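Local coordinates for DUF1805 domain-containing protein (Thermoplasma acidophilum, PDB 1QW2), which is a small DUF1805-family protein of unknown function, folded as a mixed beta sheet with short helices and found as an assembly of four copies, at residues Tyr41-Leu47 with Asp57-Met63; Met71-Val77 with Asn89-Arg95. All blocks are in the same frame, centred on the assembly; numbering follows the deposited sequence.

Contact 1 pairs strands 41-43 and 59-61, the two parallel neighbours of the mixed sheet; it lies about 5 Å, centre to centre, from the middle of the chain. Contact 2 comes later in the sequence, opening only after contact 1 has closed, and its centre is about 10 Å away. It ties the end of helix 68-73 to the loop leading into helix 94-97, laid against the face of the sheet that carries Ala-42 and Val-60. The two meet where Arg-61 O lies 2.8 Å from Val-77 N, a probable hydrogen bond, and where Met-71 CE sits 3.4 Å from Ala-42 O. Contact 2 thus packs Met-71, Val-76 and Leu-94 onto strands paired by contact 1.

Contact 1. Residues Tyr41-Leu47 with Asp57-Met63; sequences YAMCGYL and DIAVRVM
Two short strands, 41-43 and 59-61, run parallel with axes 4.8 Å apart at closest and 18° between their directions, in the register Tyr-41 to Ala-59, Ala-42 to Val-60 and Met-43 to Arg-61. Val-60 supplies both middle rungs: its N donates to Tyr-41 O and its O accepts from Met-43 N, each at 3.0 Å. Tyr-41 N to Ile-58 O (3.1 Å) and Val-62 N to Met-43 O (3.0 Å) extend the ladder at the two ends. On the Val-60 face, Val-60 CG2 touches Ala-42 CB at 3.3 Å. The pairing belongs to a beta-alpha-beta crossover in which helix 49-54 connects the strands. On its helix-facing side Tyr-41, with chi1 p, lays its ring over Ala-59, whose CB makes a CH-pi contact 3.8 Å from the ring centroid. Tyr-41 OH reaches on to donate to Asp-57 OD2 at 2.6 Å; the same carboxylate oxygen takes a hydrogen bond from Tyr-46 of the second subunit, placing this end at a subunit interface. After Met-43, a selenomethionine, a type I turn from Cys-44 to Leu-47 brings Gly-45 O within reach of Arg-61. The arginine is extended, with chi1 to chi3 all t, and Arg-61 NH2 and NE donate to Gly-45 O at 3.1 and 3.2 Å, while its NH1 forms a salt bridge with Glu-78.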
ATOM      1  N   TYR A  41     -11.210  -5.879 -13.945  1.00 10.36           N
ATOM      2  CA  TYR A  41     -10.307  -6.546 -13.023  1.00  9.88           C
ATOM      3  C   TYR A  41     -10.519  -8.052 -12.953  1.00  9.65           C
ATOM      4  O   TYR A  41     -11.544  -8.580 -13.398  1.00  8.99           O
ATOM      5  CB  TYR A  41     -10.490  -5.940 -11.624  1.00 10.46           C
ATOM      6  CG  TYR A  41     -11.910  -6.069 -11.107  1.00  8.29           C
ATOM      7  CD1 TYR A  41     -12.329  -7.214 -10.427  1.00  7.36           C
ATOM      8  CD2 TYR A  41     -12.853  -5.069 -11.351  1.00  8.86           C
ATOM      9  CE1 TYR A  41     -13.655  -7.359 -10.007  1.00  9.19           C
ATOM     10  CE2 TYR A  41     -14.178  -5.205 -10.936  1.00  7.76           C
ATOM     11  CZ  TYR A  41     -14.572  -6.351 -10.266  1.00  8.44           C
ATOM     12  OH  TYR A  41     -15.874  -6.495  -9.856  1.00  9.55           O
ATOM     13  N   ALA A  42      -9.515  -8.735 -12.410  1.00  8.87           N
ATOM     14  CA  ALA A  42      -9.554 -10.178 -12.198  1.00  8.45           C
ATOM     15  C   ALA A  42      -9.282 -10.343 -10.711  1.00  7.86           C
ATOM     16  O   ALA A  42      -8.410  -9.673 -10.162  1.00  9.12           O
ATOM     17  CB  ALA A  42      -8.467 -10.872 -13.001  1.00  9.76           C
HETATM   18  N   MSE A  43     -10.027 -11.218 -10.052  1.00  7.97           N
HETATM   19  CA  MSE A  43      -9.819 -11.419  -8.627  1.00  7.94           C
HETATM   20  C   MSE A  43      -9.928 -12.894  -8.273  1.00  8.76           C
HETATM   21  O   MSE A  43     -10.529 -13.679  -9.012  1.00  8.97           O
HETATM   22  CB  MSE A  43     -10.836 -10.598  -7.820  1.00  9.26           C
HETATM   23  CG  MSE A  43     -10.603 -10.603  -6.318  1.00 10.01           C
HETATM   24 SE   MSE A  43     -11.737  -9.301  -5.413  1.00 19.29          SE
HETATM   25  CE  MSE A  43     -12.106 -10.291  -3.819  1.00 22.62           C
ATOM     26  N   CYS A  44      -9.323 -13.252  -7.146  1.00 10.07           N
ATOM     27  CA  CYS A  44      -9.324 -14.616  -6.635  1.00  8.98           C
ATOM     28  C   CYS A  44     -10.727 -15.044  -6.209  1.00  9.69           C
ATOM     29  O   CYS A  44     -11.694 -14.301  -6.379  1.00  8.71           O
ATOM     30  CB  CYS A  44      -8.375 -14.721  -5.439  1.00 11.87           C
ATOM     31  SG  CYS A  44      -8.898 -13.724  -4.022  1.00 13.70           S
ATOM     32  N   GLY A  45     -10.815 -16.240  -5.629  1.00 10.23           N
ATOM     33  CA  GLY A  45     -12.085 -16.800  -5.189  1.00 10.29           C
ATOM     34  C   GLY A  45     -12.941 -15.988  -4.232  1.00  8.01           C
ATOM     35  O   GLY A  45     -14.138 -16.247  -4.108  1.00  8.83           O
ATOM     36  N   TYR A  46     -12.349 -15.019  -3.541  1.00  8.72           N
ATOM     37  CA  TYR A  46     -13.124 -14.198  -2.619  1.00  7.90           C
ATOM     38  C   TYR A  46     -14.084 -13.250  -3.342  1.00  7.99           C
ATOM     39  O   TYR A  46     -14.965 -12.662  -2.713  1.00  9.10           O
ATOM     40  CB  TYR A  46     -12.196 -13.395  -1.705  1.00  8.42           C
ATOM     41  CG  TYR A  46     -11.642 -14.171  -0.526  1.00  7.68           C
ATOM     42  CD1 TYR A  46     -12.491 -14.734   0.430  1.00  8.63           C
ATOM     43  CD2 TYR A  46     -10.266 -14.294  -0.340  1.00  9.60           C
ATOM     44  CE1 TYR A  46     -11.976 -15.398   1.552  1.00  9.17           C
ATOM     45  CE2 TYR A  46      -9.742 -14.955   0.773  1.00  9.17           C
ATOM     46  CZ  TYR A  46     -10.599 -15.498   1.712  1.00  9.37           C
ATOM     47  OH  TYR A  46     -10.078 -16.115   2.829  1.00  9.89           O
ATOM     48  N   LEU A  47     -13.935 -13.117  -4.657  1.00  7.90           N
ATOM     49  CA  LEU A  47     -14.820 -12.236  -5.413  1.00  7.32           C
ATOM     50  C   LEU A  47     -16.231 -12.784  -5.534  1.00  8.30           C
ATOM     51  O   LEU A  47     -16.434 -13.956  -5.853  1.00  9.13           O
ATOM     52  CB  LEU A  47     -14.275 -11.989  -6.823  1.00 10.05           C
ATOM     53  CG  LEU A  47     -15.187 -11.143  -7.722  1.00  7.44           C
ATOM     54  CD1 LEU A  47     -15.284  -9.732  -7.168  1.00  8.76           C
ATOM     55  CD2 LEU A  47     -14.639 -11.114  -9.144  1.00  9.43           C
ATOM     56  N   ASP A  57     -19.677  -4.348 -13.705  1.00 11.87           N
ATOM     57  CA  ASP A  57     -18.234  -4.413 -13.904  1.00 11.10           C
ATOM     58  C   ASP A  57     -17.813  -5.386 -14.993  1.00  9.95           C
ATOM     59  O   ASP A  57     -18.546  -6.312 -15.334  1.00 11.41           O
ATOM     60  CB  ASP A  57     -17.514  -4.902 -12.640  1.00 10.20           C
ATOM     61  CG  ASP A  57     -17.599  -3.937 -11.487  1.00 11.47           C
ATOM     62  OD1 ASP A  57     -17.834  -2.737 -11.715  1.00 12.57           O
ATOM     63  OD2 ASP A  57     -17.399  -4.395 -10.339  1.00 10.45           O
ATOM     64  N   ILE A  58     -16.619  -5.156 -15.530  1.00  9.90           N
ATOM     65  CA  ILE A  58     -16.015  -6.077 -16.476  1.00 10.05           C
ATOM     66  C   ILE A  58     -15.122  -6.802 -15.470  1.00 10.28           C
ATOM     67  O   ILE A  58     -14.117  -6.251 -15.005  1.00 10.83           O
ATOM     68  CB  ILE A  58     -15.136  -5.365 -17.527  1.00 11.93           C
ATOM     69  CG1 ILE A  58     -16.019  -4.672 -18.564  1.00 12.45           C
ATOM     70  CG2 ILE A  58     -14.210  -6.381 -18.199  1.00 10.44           C
ATOM     71  CD1 ILE A  58     -15.239  -3.932 -19.641  1.00 14.74           C
ATOM     72  N   ALA A  59     -15.498  -8.021 -15.107  1.00  9.76           N
ATOM     73  CA  ALA A  59     -14.736  -8.758 -14.112  1.00 10.47           C
ATOM     74  C   ALA A  59     -14.628 -10.245 -14.376  1.00  9.43           C
ATOM     75  O   ALA A  59     -15.511 -10.851 -14.978  1.00  9.39           O
ATOM     76  CB  ALA A  59     -15.362  -8.541 -12.743  1.00 10.86           C
ATOM     77  N   VAL A  60     -13.526 -10.827 -13.919  1.00  9.91           N
ATOM     78  CA  VAL A  60     -13.321 -12.262 -14.041  1.00  9.33           C
ATOM     79  C   VAL A  60     -12.877 -12.792 -12.684  1.00  8.13           C
ATOM     80  O   VAL A  60     -12.173 -12.115 -11.924  1.00  9.84           O
ATOM     81  CB  VAL A  60     -12.269 -12.623 -15.118  1.00 12.29           C
ATOM     82  CG1 VAL A  60     -12.821 -12.316 -16.506  1.00 11.11           C
ATOM     83  CG2 VAL A  60     -10.992 -11.866 -14.873  1.00 13.38           C
ATOM     84  N   ARG A  61     -13.311 -14.006 -12.380  1.00  9.51           N
ATOM     85  CA  ARG A  61     -12.987 -14.649 -11.120  1.00  9.65           C
ATOM     86  C   ARG A  61     -12.174 -15.903 -11.414  1.00 10.04           C
ATOM     87  O   ARG A  61     -12.534 -16.681 -12.299  1.00 11.18           O
ATOM     88  CB  ARG A  61     -14.290 -15.007 -10.396  1.00  9.69           C
ATOM     89  CG  ARG A  61     -14.129 -15.721  -9.064  1.00 10.25           C
ATOM     90  CD  ARG A  61     -15.461 -15.768  -8.319  1.00 12.03           C
ATOM     91  NE  ARG A  61     -15.366 -16.536  -7.083  1.00 13.99           N
ATOM     92  CZ  ARG A  61     -15.636 -17.833  -6.983  1.00 14.20           C
ATOM     93  NH1 ARG A  61     -16.037 -18.512  -8.051  1.00 14.64           N
ATOM     94  NH2 ARG A  61     -15.481 -18.457  -5.823  1.00 14.65           N
ATOM     95  N   VAL A  62     -11.060 -16.069 -10.707  1.00  9.90           N
ATOM     96  CA  VAL A  62     -10.211 -17.251 -10.864  1.00 12.23           C
ATOM     97  C   VAL A  62     -10.105 -17.878  -9.481  1.00 14.00           C
ATOM     98  O   VAL A  62     -10.352 -17.210  -8.475  1.00 13.45           O
ATOM     99  CB  VAL A  62      -8.795 -16.894 -11.390  1.00 10.21           C
ATOM    100  CG1 VAL A  62      -8.891 -16.359 -12.809  1.00 12.46           C
ATOM    101  CG2 VAL A  62      -8.130 -15.873 -10.483  1.00 11.57           C
HETATM  102  N   MSE A  63      -9.742 -19.155  -9.417  1.00 16.50           N
HETATM  103  CA  MSE A  63      -9.643 -19.827  -8.127  1.00 19.13           C
HETATM  104  C   MSE A  63      -8.325 -20.570  -7.938  1.00 19.08           C
HETATM  105  O   MSE A  63      -7.610 -20.848  -8.902  1.00 18.55           O
HETATM  106  CB  MSE A  63     -10.812 -20.808  -7.956  1.00 23.96           C
HETATM  107  CG  MSE A  63     -12.195 -20.164  -8.039  1.00 28.75           C
HETATM  108 SE   MSE A  63     -13.646 -21.415  -7.706  1.00 37.60          SE
HETATM  109  CE  MSE A  63     -13.447 -22.527  -9.266  1.00 35.30           C
TER

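Contact 2. Residues Met71-Val77 with Asn89-Arg95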
HETATM    1  N   MSE A  71      -2.311 -16.450 -11.100  1.00 20.09           N
HETATM    2  CA  MSE A  71      -3.466 -15.778 -11.685  1.00 18.00           C
HETATM    3  C   MSE A  71      -3.408 -15.715 -13.204  1.00 17.63           C
HETATM    4  O   MSE A  71      -4.385 -16.027 -13.881  1.00 17.05           O
HETATM    5  CB  MSE A  71      -3.600 -14.354 -11.144  1.00 19.95           C
HETATM    6  CG  MSE A  71      -4.108 -14.265  -9.726  1.00 19.55           C
HETATM    7 SE   MSE A  71      -4.601 -12.445  -9.306  1.00 20.09          SE
HETATM    8  CE  MSE A  71      -6.322 -12.399 -10.138  1.00 17.13           C
ATOM      9  N   LEU A  72      -2.262 -15.305 -13.737  1.00 17.96           N
ATOM     10  CA  LEU A  72      -2.102 -15.189 -15.181  1.00 18.23           C
ATOM     11  C   LEU A  72      -2.238 -16.526 -15.904  1.00 18.49           C
ATOM     12  O   LEU A  72      -2.672 -16.572 -17.057  1.00 18.62           O
ATOM     13  CB  LEU A  72      -0.745 -14.558 -15.503  1.00 19.55           C
ATOM     14  CG  LEU A  72      -0.580 -13.111 -15.031  1.00 21.06           C
ATOM     15  CD1 LEU A  72       0.845 -12.647 -15.295  1.00 21.74           C
ATOM     16  CD2 LEU A  72      -1.581 -12.219 -15.752  1.00 21.64           C
ATOM     17  N   SER A  73      -1.877 -17.608 -15.225  1.00 20.32           N
ATOM     18  CA  SER A  73      -1.958 -18.941 -15.813  1.00 21.55           C
ATOM     19  C   SER A  73      -3.266 -19.645 -15.468  1.00 21.59           C
ATOM     20  O   SER A  73      -3.539 -20.737 -15.967  1.00 23.57           O
ATOM     21  CB  SER A  73      -0.781 -19.800 -15.343  1.00 22.90           C
ATOM     22  OG  SER A  73       0.454 -19.230 -15.737  1.00 27.16           O
ATOM     23  N   ALA A  74      -4.078 -19.016 -14.625  1.00 20.11           N
ATOM     24  CA  ALA A  74      -5.348 -19.604 -14.216  1.00 19.01           C
ATOM     25  C   ALA A  74      -6.446 -19.398 -15.249  1.00 17.34           C
ATOM     26  O   ALA A  74      -6.424 -18.438 -16.020  1.00 17.83           O
ATOM     27  CB  ALA A  74      -5.786 -19.020 -12.880  1.00 18.90           C
ATOM     28  N   LYS A  75      -7.409 -20.313 -15.262  1.00 17.45           N
ATOM     29  CA  LYS A  75      -8.522 -20.212 -16.191  1.00 16.92           C
ATOM     30  C   LYS A  75      -9.681 -19.481 -15.529  1.00 15.13           C
ATOM     31  O   LYS A  75      -9.965 -19.681 -14.345  1.00 15.74           O
ATOM     32  CB  LYS A  75      -8.974 -21.604 -16.639  1.00 19.45           C
ATOM     33  CG  LYS A  75      -7.894 -22.394 -17.356  1.00 22.46           C
ATOM     34  CD  LYS A  75      -8.419 -23.739 -17.822  1.00 26.68           C
ATOM     35  CE  LYS A  75      -7.314 -24.561 -18.469  1.00 28.61           C
ATOM     36  NZ  LYS A  75      -6.697 -23.847 -19.623  1.00 31.45           N
ATOM     37  N   VAL A  76     -10.329 -18.616 -16.300  1.00 13.27           N
ATOM     38  CA  VAL A  76     -11.469 -17.855 -15.819  1.00 11.95           C
ATOM     39  C   VAL A  76     -12.556 -18.837 -15.406  1.00 12.07           C
ATOM     40  O   VAL A  76     -12.947 -19.690 -16.201  1.00 12.57           O
ATOM     41  CB  VAL A  76     -12.019 -16.940 -16.932  1.00 12.30           C
ATOM     42  CG1 VAL A  76     -13.345 -16.322 -16.504  1.00 13.38           C
ATOM     43  CG2 VAL A  76     -11.004 -15.857 -17.254  1.00 14.18           C
ATOM     44  N   VAL A  77     -13.031 -18.732 -14.168  1.00 10.57           N
ATOM     45  CA  VAL A  77     -14.089 -19.622 -13.692  1.00 11.98           C
ATOM     46  C   VAL A  77     -15.448 -18.970 -13.916  1.00 12.56           C
ATOM     47  O   VAL A  77     -16.431 -19.635 -14.263  1.00 12.87           O
ATOM     48  CB  VAL A  77     -13.905 -19.948 -12.195  1.00 14.59           C
ATOM     49  CG1 VAL A  77     -15.045 -20.831 -11.706  1.00 17.37           C
ATOM     50  CG2 VAL A  77     -12.567 -20.647 -11.987  1.00 16.25           C
ATOM     51  N   ASN A  89     -14.813 -15.467 -21.719  1.00 16.58           N
ATOM     52  CA  ASN A  89     -15.689 -16.531 -21.255  1.00 17.20           C
ATOM     53  C   ASN A  89     -14.998 -17.491 -20.307  1.00 15.52           C
ATOM     54  O   ASN A  89     -13.769 -17.582 -20.274  1.00 15.38           O
ATOM     55  CB  ASN A  89     -16.249 -17.333 -22.436  1.00 20.68           C
ATOM     56  CG  ASN A  89     -17.244 -16.541 -23.263  1.00 22.80           C
ATOM     57  OD1 ASN A  89     -16.890 -15.948 -24.278  1.00 27.23           O
ATOM     58  ND2 ASN A  89     -18.495 -16.520 -22.821  1.00 25.77           N
ATOM     59  N   PRO A  90     -15.791 -18.214 -19.505  1.00 14.99           N
ATOM     60  CA  PRO A  90     -15.246 -19.183 -18.557  1.00 14.78           C
ATOM     61  C   PRO A  90     -14.390 -20.153 -19.366  1.00 15.18           C
ATOM     62  O   PRO A  90     -14.796 -20.589 -20.447  1.00 15.12           O
ATOM     63  CB  PRO A  90     -16.496 -19.857 -18.002  1.00 16.80           C
ATOM     64  CG  PRO A  90     -17.519 -18.770 -18.061  1.00 16.85           C
ATOM     65  CD  PRO A  90     -17.260 -18.136 -19.400  1.00 16.86           C
ATOM     66  N   GLY A  91     -13.207 -20.473 -18.858  1.00 13.57           N
ATOM     67  CA  GLY A  91     -12.331 -21.382 -19.570  1.00 16.41           C
ATOM     68  C   GLY A  91     -11.112 -20.685 -20.141  1.00 16.52           C
ATOM     69  O   GLY A  91     -10.058 -21.300 -20.292  1.00 18.00           O
ATOM     70  N   ASP A  92     -11.250 -19.403 -20.462  1.00 15.76           N
ATOM     71  CA  ASP A  92     -10.130 -18.642 -21.009  1.00 15.89           C
ATOM     72  C   ASP A  92      -9.006 -18.509 -19.988  1.00 16.39           C
ATOM     73  O   ASP A  92      -9.256 -18.358 -18.793  1.00 15.58           O
ATOM     74  CB  ASP A  92     -10.567 -17.229 -21.420  1.00 16.39           C
ATOM     75  CG  ASP A  92     -11.442 -17.216 -22.655  1.00 18.98           C
ATOM     76  OD1 ASP A  92     -11.362 -18.172 -23.453  1.00 18.90           O
ATOM     77  OD2 ASP A  92     -12.195 -16.235 -22.836  1.00 17.62           O
ATOM     78  N   VAL A  93      -7.765 -18.570 -20.460  1.00 16.59           N
ATOM     79  CA  VAL A  93      -6.617 -18.404 -19.577  1.00 16.84           C
ATOM     80  C   VAL A  93      -6.475 -16.892 -19.416  1.00 15.57           C
ATOM     81  O   VAL A  93      -6.440 -16.160 -20.403  1.00 15.17           O
ATOM     82  CB  VAL A  93      -5.331 -18.983 -20.199  1.00 18.03           C
ATOM     83  CG1 VAL A  93      -4.151 -18.760 -19.259  1.00 19.84           C
ATOM     84  CG2 VAL A  93      -5.519 -20.467 -20.485  1.00 19.79           C
ATOM     85  N   LEU A  94      -6.402 -16.423 -18.173  1.00 14.92           N
ATOM     86  CA  LEU A  94      -6.317 -14.988 -17.915  1.00 15.22           C
ATOM     87  C   LEU A  94      -5.298 -14.236 -18.771  1.00 15.70           C
ATOM     88  O   LEU A  94      -5.605 -13.181 -19.322  1.00 16.26           O
ATOM     89  CB  LEU A  94      -6.035 -14.732 -16.429  1.00 15.58           C
ATOM     90  CG  LEU A  94      -6.045 -13.263 -15.997  1.00 16.28           C
ATOM     91  CD1 LEU A  94      -7.387 -12.634 -16.340  1.00 16.59           C
ATOM     92  CD2 LEU A  94      -5.778 -13.162 -14.500  1.00 16.09           C
ATOM     93  N   ARG A  95      -4.090 -14.774 -18.885  1.00 17.56           N
ATOM     94  CA  ARG A  95      -3.048 -14.121 -19.676  1.00 19.90           C
ATOM     95  C   ARG A  95      -3.508 -13.835 -21.104  1.00 20.54           C
ATOM     96  O   ARG A  95      -3.110 -12.837 -21.708  1.00 20.87           O
ATOM     97  CB  ARG A  95      -1.792 -14.998 -19.711  1.00 23.05           C
ATOM     98  CG  ARG A  95      -0.590 -14.345 -20.379  1.00 27.29           C
ATOM     99  CD  ARG A  95      -0.065 -13.172 -19.561  1.00 31.10           C
ATOM    100  NE  ARG A  95       1.080 -12.525 -20.198  1.00 34.24           N
ATOM    101  CZ  ARG A  95       1.021 -11.864 -21.351  1.00 35.63           C
ATOM    102  NH1 ARG A  95      -0.131 -11.755 -22.000  1.00 35.79           N
ATOM    103  NH2 ARG A  95       2.115 -11.311 -21.857  1.00 37.50           N
TER
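Leu-94 points across at the end of helix 68-73, its CD2 lying 3.2 Å from Met-71 O, 4.2 Å from Met-71 CB and 4.5 Å from Leu-72 CD2; its side chain also touches Ala-42 and Val-60 of the sheet beneath. Val-76, the other large apolar residue directed at its partner segment, sits over the turn, with Val-76 CB 3.8 Å from Asn-89 O and Val-76 CG2 4.4 Å from Asp-92 CB, and it too reaches Val-60. Between them the backbones run in opposite directions and meet in a single antiparallel bridge, with Lys-75 and Val-93 as a non-hydrogen-bonded pair, CA atoms 4.3 Å apart. The flanking bonds are Leu-94 N to Ala-74 O (2.9 Å) and Val-76 N to Asp-92 O (2.7 Å). One further bond lies beyond each: Gly-91 N to Val-76 O at 2.8 Å, and Arg-95 N to Leu-72 O at 2.9 Å, which ties the backbone near the start of the weakly bonded helix 94-97 to the end of helix 68-73. Residues Asn-89 to Asp-92 form a type II turn with Pro-90 and Gly-91 at its corners; Gly-91 has phi 110°, where a side chain would clash with the preceding carbonyl. Asp-92 OD2 accepts from Asn-89 N at 2.9 Å, bracing the turn. Arg-95 packs its CD 4.2 Å from Leu-72 CD2 and sends its NH2 to Asn-1 O of the third subunit.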